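Local structure of cytolethal distending toxin protein B (Haemophilus ducreyi, 1SR4) at residues 168-172 against 221-225. The protein is the DNase I-like subunit of a three-protein bacterial genotoxin and probably damages the DNA of host cells as a nuclease. Numbering follows the deposited sequence.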
loop_
_atom_site.group_PDB
_atom_site.type_symbol
_atom_site.label_atom_id
_atom_site.label_comp_id
_atom_site.label_asym_id
_atom_site.label_seq_id
_atom_site.Cartn_x
_atom_site.Cartn_y
_atom_site.Cartn_z
ATOM N N ARG B 168 -10.444 -29.754 -14.438
ATOM C CA ARG B 168 -10.058 -29.461 -15.818
ATOM C C ARG B 168 -10.646 -28.155 -16.356
ATOM O O ARG B 168 -10.213 -27.650 -17.387
ATOM C CB ARG B 168 -10.441 -30.635 -16.734
ATOM C CG ARG B 168 -9.818 -31.965 -16.288
ATOM C CD ARG B 168 -9.904 -33.094 -17.335
ATOM N NE ARG B 168 -11.248 -33.270 -17.897
ATOM C CZ ARG B 168 -11.796 -34.450 -18.190
ATOM N NH1 ARG B 168 -11.127 -35.579 -17.968
ATOM N NH2 ARG B 168 -13.011 -34.499 -18.728
ATOM N N VAL B 169 -11.633 -27.599 -15.670
ATOM C CA VAL B 169 -12.207 -26.345 -16.126
ATOM C C VAL B 169 -11.767 -25.185 -15.217
ATOM O O VAL B 169 -12.227 -24.059 -15.375
ATOM C CB VAL B 169 -13.747 -26.401 -16.146
ATOM C CG1 VAL B 169 -14.216 -27.478 -17.127
ATOM C CG2 VAL B 169 -14.283 -26.661 -14.742
ATOM N N TYR B 170 -10.873 -25.461 -14.274
ATOM C CA TYR B 170 -10.427 -24.414 -13.356
ATOM C C TYR B 170 -9.364 -23.498 -13.940
ATOM O O TYR B 170 -8.443 -23.948 -14.628
ATOM C CB TYR B 170 -9.846 -25.015 -12.074
ATOM C CG TYR B 170 -10.820 -25.675 -11.121
ATOM C CD1 TYR B 170 -12.199 -25.661 -11.345
ATOM C CD2 TYR B 170 -10.350 -26.310 -9.978
ATOM C CE1 TYR B 170 -13.080 -26.270 -10.439
ATOM C CE2 TYR B 170 -11.207 -26.914 -9.080
ATOM C CZ TYR B 170 -12.564 -26.892 -9.308
ATOM O OH TYR B 170 -13.390 -27.464 -8.379
ATOM N N SER B 171 -9.505 -22.208 -13.672
ATOM C CA SER B 171 -8.505 -21.241 -14.078
ATOM C C SER B 171 -7.711 -21.036 -12.784
ATOM O O SER B 171 -8.289 -21.076 -11.698
ATOM C CB SER B 171 -9.161 -19.923 -14.498
ATOM O OG SER B 171 -9.707 -20.007 -15.801
ATOM N N TRP B 172 -6.400 -20.849 -12.882
ATOM C CA TRP B 172 -5.587 -20.627 -11.690
ATOM C C TRP B 172 -4.557 -19.526 -11.933
ATOM O O TRP B 172 -4.100 -19.330 -13.057
ATOM C CB TRP B 172 -4.889 -21.911 -11.215
ATOM C CG TRP B 172 -4.143 -22.704 -12.257
ATOM C CD1 TRP B 172 -4.626 -23.750 -12.988
ATOM C CD2 TRP B 172 -2.763 -22.565 -12.622
ATOM N NE1 TRP B 172 -3.632 -24.278 -13.776
ATOM C CE2 TRP B 172 -2.478 -23.569 -13.571
ATOM C CE3 TRP B 172 -1.738 -21.687 -12.238
ATOM C CZ2 TRP B 172 -1.213 -23.729 -14.142
ATOM C CZ3 TRP B 172 -0.471 -21.845 -12.810
ATOM C CH2 TRP B 172 -0.226 -22.860 -13.750
ATOM N N HIS B 221 -3.097 -19.509 -15.683
ATOM C CA HIS B 221 -3.617 -20.420 -16.688
ATOM C C HIS B 221 -5.096 -20.064 -16.799
ATOM O O HIS B 221 -5.842 -20.175 -15.823
ATOM C CB HIS B 221 -3.484 -21.887 -16.263
ATOM C CG HIS B 221 -4.293 -22.819 -17.115
ATOM N ND1 HIS B 221 -4.056 -22.985 -18.464
ATOM C CD2 HIS B 221 -5.391 -23.560 -16.835
ATOM C CE1 HIS B 221 -4.975 -23.782 -18.978
ATOM N NE2 HIS B 221 -5.797 -24.146 -18.011
ATOM N N ASP B 222 -5.514 -19.593 -17.969
ATOM C CA ASP B 222 -6.918 -19.257 -18.172
ATOM C C ASP B 222 -7.563 -20.416 -18.920
ATOM O O ASP B 222 -7.291 -20.618 -20.098
ATOM C CB ASP B 222 -7.062 -17.988 -19.005
ATOM C CG ASP B 222 -8.514 -17.593 -19.207
ATOM O OD1 ASP B 222 -9.408 -18.456 -19.066
ATOM O OD2 ASP B 222 -8.767 -16.418 -19.518
ATOM N N ALA B 223 -8.411 -21.171 -18.236
ATOM C CA ALA B 223 -9.071 -22.321 -18.849
ATOM C C ALA B 223 -9.875 -21.970 -20.103
ATOM O O ALA B 223 -10.193 -22.855 -20.897
ATOM C CB ALA B 223 -9.979 -23.000 -17.831
ATOM N N HIS B 224 -10.216 -20.690 -20.270
ATOM C CA HIS B 224 -10.984 -20.245 -21.434
ATOM C C HIS B 224 -10.118 -20.109 -22.668
ATOM O O HIS B 224 -10.625 -19.911 -23.763
ATOM C CB HIS B 224 -11.630 -18.877 -21.197
ATOM C CG HIS B 224 -12.654 -18.863 -20.114
ATOM N ND1 HIS B 224 -12.326 -18.733 -18.781
ATOM C CD2 HIS B 224 -14.002 -18.944 -20.164
ATOM C CE1 HIS B 224 -13.432 -18.729 -18.059
ATOM N NE2 HIS B 224 -14.461 -18.857 -18.874
ATOM N N LEU B 225 -8.808 -20.189 -22.500
ATOM C CA LEU B 225 -7.931 -20.030 -23.644
ATOM C C LEU B 225 -7.187 -21.317 -23.973
ATOM O O LEU B 225 -6.794 -22.066 -23.083
ATOM C CB LEU B 225 -6.954 -18.874 -23.391
ATOM C CG LEU B 225 -7.566 -17.480 -23.133
ATOM C CD1 LEU B 225 -6.448 -16.474 -22.845
ATOM C CD2 LEU B 225 -8.383 -17.020 -24.347
HETATM O O HOH W 1 -7.795 -25.941 -18.244
HETATM O O HOH W 2 -10.506 -17.319 -16.311
#
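In one of the two sheets of this DNase I-like fold, the start of strand 171-175 pairs antiparallel with the end of strand 216-221, just where the latter gives way to a type I beta turn, Asp222 to Leu225. Backbone bonds fix the register: Trp172 and His221 form a hydrogen-bonded pair, His221 N giving to Trp172 O (2.8 Å) and Trp172 N to His221 O (3.1 Å). Beyond this pair a side chain takes over, as Ala223 N donates to Ser171 OG at 3.0 Å. Within the turn, Leu225 N reaches Asp222 O (2.9 Å), while Asp222 OD1 accepts from His224 N (2.7 Å), an Asx turn, and from His224 ND1 (2.9 Å). Nonpolar packing is led by a CH-pi contact, His221 CB lying 3.5 Å from the centroid of the five-membered ring of Trp172. Both side chains lie on the sheet face covered by helix 147-159, where Trp172 NE1 bonds to Asn159; His221 ND1 bonds to the backbone oxygen of Asn198. Ala223 CB rests 3.5 Å from Val169 O. Water links the loop ahead of the strand to the histidine: one molecule lies 2.7 Å from His221 NE2 and donates to Arg168 O at 3.1 Å.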